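Local coordinates for MoaD/ThiS family protein (Mycobacterium tuberculosis, PDB 6JBZ) that probably serves, like other MoaD/ThiS proteins, as a small ubiquitin-like sulfur carrier in molybdenum cofactor biosynthesis, at residues I11-Y17 against G28-L34. Residues are numbered along the deposited sequence; the frame is centred on the assembly and turned at random.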
ATOM      1  N   ILE B  11     -50.033   9.114  15.896  1.00 35.91           N
ATOM      2  CA  ILE B  11     -49.446   8.900  14.618  1.00 33.93           C
ATOM      3  C   ILE B  11     -48.656   7.629  14.659  1.00 39.18           C
ATOM      4  O   ILE B  11     -48.244   7.175  15.683  1.00 37.62           O
ATOM      5  CB  ILE B  11     -48.543  10.044  14.216  1.00 34.92           C
ATOM      6  CG1 ILE B  11     -47.484  10.277  15.255  1.00 34.17           C
ATOM      7  CG2 ILE B  11     -49.348  11.290  14.044  1.00 36.20           C
ATOM      8  CD1 ILE B  11     -46.251  10.912  14.694  1.00 35.65           C
ATOM      9  N   GLN B  12     -48.469   7.060  13.499  1.00 34.80           N
ATOM     10  CA  GLN B  12     -47.768   5.830  13.353  1.00 32.51           C
ATOM     11  C   GLN B  12     -46.521   6.125  12.580  1.00 34.27           C
ATOM     12  O   GLN B  12     -46.550   6.867  11.649  1.00 36.31           O
ATOM     13  CB  GLN B  12     -48.639   4.879  12.591  1.00 33.12           C
ATOM     14  CG  GLN B  12     -48.426   3.435  12.929  1.00 46.56           C
ATOM     15  CD  GLN B  12     -49.396   2.562  12.203  1.00 48.16           C
ATOM     16  OE1 GLN B  12     -50.510   2.962  11.970  1.00 53.95           O
ATOM     17  NE2 GLN B  12     -48.981   1.377  11.847  1.00 43.41           N
ATOM     18  N   VAL B  13     -45.408   5.581  13.013  1.00 29.30           N
ATOM     19  CA  VAL B  13     -44.168   5.720  12.292  1.00 32.54           C
ATOM     20  C   VAL B  13     -43.523   4.370  12.116  1.00 32.97           C
ATOM     21  O   VAL B  13     -43.802   3.465  12.829  1.00 33.81           O
ATOM     22  CB  VAL B  13     -43.172   6.659  12.987  1.00 35.65           C
ATOM     23  CG1 VAL B  13     -43.701   8.060  13.081  1.00 29.09           C
ATOM     24  CG2 VAL B  13     -42.760   6.124  14.325  1.00 30.36           C
ATOM     25  N   THR B  14     -42.673   4.256  11.125  1.00 31.08           N
ATOM     26  CA  THR B  14     -41.919   3.058  10.928  1.00 27.76           C
ATOM     27  C   THR B  14     -40.504   3.244  11.395  1.00 32.54           C
ATOM     28  O   THR B  14     -39.836   4.104  10.936  1.00 31.22           O
ATOM     29  CB  THR B  14     -41.861   2.678   9.465  1.00 32.38           C
ATOM     30  OG1 THR B  14     -43.177   2.501   8.973  1.00 38.19           O
ATOM     31  CG2 THR B  14     -41.145   1.406   9.306  1.00 28.28           C
ATOM     32  N   VAL B  15     -40.075   2.422  12.334  1.00 28.10           N
ATOM     33  CA  VAL B  15     -38.670   2.272  12.690  1.00 30.40           C
ATOM     34  C   VAL B  15     -38.062   1.152  11.850  1.00 31.72           C
ATOM     35  O   VAL B  15     -38.557   0.031  11.873  1.00 32.56           O
ATOM     36  CB  VAL B  15     -38.467   1.938  14.195  1.00 30.25           C
ATOM     37  CG1 VAL B  15     -36.991   1.690  14.498  1.00 30.74           C
ATOM     38  CG2 VAL B  15     -39.016   3.040  15.072  1.00 33.19           C
ATOM     39  N   ARG B  16     -37.008   1.457  11.099  1.00 31.62           N
ATOM     40  CA  ARG B  16     -36.184   0.423  10.479  1.00 31.88           C
ATOM     41  C   ARG B  16     -34.880   0.243  11.254  1.00 30.83           C
ATOM     42  O   ARG B  16     -34.115   1.189  11.431  1.00 34.29           O
ATOM     43  CB  ARG B  16     -35.886   0.761   9.026  1.00 29.86           C
ATOM     44  CG  ARG B  16     -37.117   0.999   8.208  1.00 34.62           C
ATOM     45  CD  ARG B  16     -36.779   1.057   6.741  1.00 39.33           C
ATOM     46  NE  ARG B  16     -35.690   1.995   6.467  1.00 43.86           N
ATOM     47  CZ  ARG B  16     -35.078   2.099   5.288  1.00 44.65           C
ATOM     48  NH1 ARG B  16     -35.459   1.329   4.276  1.00 33.67           N
ATOM     49  NH2 ARG B  16     -34.087   2.970   5.119  1.00 46.14           N
ATOM     50  N   TYR B  17     -34.639  -0.977  11.721  1.00 32.00           N
ATOM     51  CA  TYR B  17     -33.459  -1.302  12.517  1.00 29.54           C
ATOM     52  C   TYR B  17     -32.326  -1.878  11.668  1.00 30.72           C
ATOM     53  O   TYR B  17     -32.590  -2.566  10.692  1.00 30.65           O
ATOM     54  CB  TYR B  17     -33.809  -2.316  13.585  1.00 28.25           C
ATOM     55  CG  TYR B  17     -34.729  -1.849  14.686  1.00 36.50           C
ATOM     56  CD1 TYR B  17     -34.254  -1.045  15.714  1.00 34.23           C
ATOM     57  CD2 TYR B  17     -36.062  -2.267  14.735  1.00 30.99           C
ATOM     58  CE1 TYR B  17     -35.076  -0.645  16.729  1.00 33.77           C
ATOM     59  CE2 TYR B  17     -36.893  -1.870  15.762  1.00 27.76           C
ATOM     60  CZ  TYR B  17     -36.394  -1.060  16.756  1.00 33.28           C
ATOM     61  OH  TYR B  17     -37.200  -0.653  17.798  1.00 35.14           O
ATOM     62  N   GLY B  28     -36.554  -6.354  11.794  1.00 32.93           N
ATOM     63  CA  GLY B  28     -35.948  -5.391  10.887  1.00 29.07           C
ATOM     64  C   GLY B  28     -36.718  -4.085  10.819  1.00 34.17           C
ATOM     65  O   GLY B  28     -36.175  -3.044  10.413  1.00 32.25           O
ATOM     66  N   SER B  29     -37.992  -4.136  11.207  1.00 33.31           N
ATOM     67  CA  SER B  29     -38.782  -2.922  11.330  1.00 32.77           C
ATOM     68  C   SER B  29     -39.960  -3.099  12.271  1.00 36.97           C
ATOM     69  O   SER B  29     -40.363  -4.225  12.574  1.00 36.33           O
ATOM     70  CB  SER B  29     -39.284  -2.450   9.964  1.00 32.26           C
ATOM     71  OG  SER B  29     -40.411  -3.194   9.565  1.00 34.43           O
ATOM     72  N   GLU B  30     -40.506  -1.966  12.713  1.00 36.55           N
ATOM     73  CA  GLU B  30     -41.601  -1.915  13.673  1.00 31.68           C
ATOM     74  C   GLU B  30     -42.444  -0.687  13.356  1.00 33.64           C
ATOM     75  O   GLU B  30     -41.891   0.389  13.137  1.00 32.40           O
ATOM     76  CB  GLU B  30     -41.042  -1.848  15.096  1.00 33.10           C
ATOM     77  CG  GLU B  30     -42.025  -2.033  16.245  1.00 33.33           C
ATOM     78  CD  GLU B  30     -41.315  -2.086  17.606  1.00 37.77           C
ATOM     79  OE1 GLU B  30     -40.098  -1.796  17.676  1.00 43.90           O
ATOM     80  OE2 GLU B  30     -41.956  -2.426  18.618  1.00 41.07           O
ATOM     81  N   LYS B  31     -43.766  -0.838  13.290  1.00 33.75           N
ATOM     82  CA  LYS B  31     -44.641   0.331  13.247  1.00 31.65           C
ATOM     83  C   LYS B  31     -44.935   0.763  14.675  1.00 31.48           C
ATOM     84  O   LYS B  31     -45.414  -0.022  15.478  1.00 32.78           O
ATOM     85  CB  LYS B  31     -45.927   0.030  12.495  1.00 32.80           C
ATOM     86  CG  LYS B  31     -45.817   0.225  10.998  1.00 41.67           C
ATOM     87  CD  LYS B  31     -46.796  -0.672  10.264  1.00 50.46           C
ATOM     88  CE  LYS B  31     -46.776  -0.421   8.764  1.00 60.14           C
ATOM     89  NZ  LYS B  31     -47.716  -1.338   8.053  1.00 64.80           N
ATOM     90  N   VAL B  32     -44.620   2.006  15.003  1.00 30.53           N
ATOM     91  CA  VAL B  32     -44.784   2.496  16.371  1.00 30.22           C
ATOM     92  C   VAL B  32     -45.830   3.614  16.418  1.00 28.19           C
ATOM     93  O   VAL B  32     -45.786   4.536  15.608  1.00 33.32           O
ATOM     94  CB  VAL B  32     -43.442   3.019  16.937  1.00 31.49           C
ATOM     95  CG1 VAL B  32     -43.560   3.361  18.427  1.00 27.70           C
ATOM     96  CG2 VAL B  32     -42.333   2.007  16.687  1.00 29.54           C
ATOM     97  N   THR B  33     -46.773   3.532  17.351  1.00 28.63           N
ATOM     98  CA  THR B  33     -47.773   4.589  17.518  1.00 29.83           C
ATOM     99  C   THR B  33     -47.386   5.592  18.614  1.00 28.99           C
ATOM    100  O   THR B  33     -47.078   5.219  19.739  1.00 29.07           O
ATOM    101  CB  THR B  33     -49.151   4.010  17.847  1.00 31.30           C
ATOM    102  OG1 THR B  33     -49.644   3.285  16.721  1.00 32.29           O
ATOM    103  CG2 THR B  33     -50.134   5.135  18.179  1.00 33.65           C
ATOM    104  N   LEU B  34     -47.398   6.870  18.277  1.00 28.66           N
ATOM    105  CA  LEU B  34     -47.109   7.906  19.255  1.00 28.46           C
ATOM    106  C   LEU B  34     -48.153   9.026  19.206  1.00 31.62           C
ATOM    107  O   LEU B  34     -48.964   9.100  18.283  1.00 32.74           O
ATOM    108  CB  LEU B  34     -45.720   8.483  19.019  1.00 28.64           C
ATOM    109  CG  LEU B  34     -44.546   7.544  18.772  1.00 27.13           C
ATOM    110  CD1 LEU B  34     -44.160   7.612  17.322  1.00 30.03           C
ATOM    111  CD2 LEU B  34     -43.365   7.919  19.645  1.00 25.52           C
TER
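With CG beside the backbone N (chi1 -68°), the ring of Tyr17 is placed with its OH beside the carboxylate of Glu30, whose chain runs out extended from a CG opposite the backbone N (chi1 -170°). Tyr17 OH donates to Glu30 OE1 at 3.1 Å, meeting that oxygen nearly in line with its C-O bond. OE1 lies at the ring edge, in plane, while CG1 of Val15 sits over the centre of one ring face, 3.6 Å above the ring plane. On its other oxygen Glu30 forms a salt bridge with Arg50; each oxygen has its own partner, which would favour the ionised form. The same side of the sheet continues with CG2 of Val15 against CG2 of Val32 (3.8 Å), and CG2 of Val13 against CD1 of Leu34 (3.6 Å), the last two side chains crossing at about a right angle. Leu43 and Leu47 of helix 40-50 pack onto this layer. On the other side, NE2 of Gln12 rests on the aliphatic chain of Lys31, 3.4 Å from its CD. Between these two layers the backbones pair antiparallel, with reciprocal N-H to O bonds at Ile11-Leu34, Val13-Val32 and Val15-Glu30. Tyr17 N adds a bond to Gly28 O from above the carbonyl plane. Within the chain 29-34 is an outer strand, and 11-17 runs parallel to 82-86 on its other side: the mixed sheet of the ubiquitin-like beta-grasp fold.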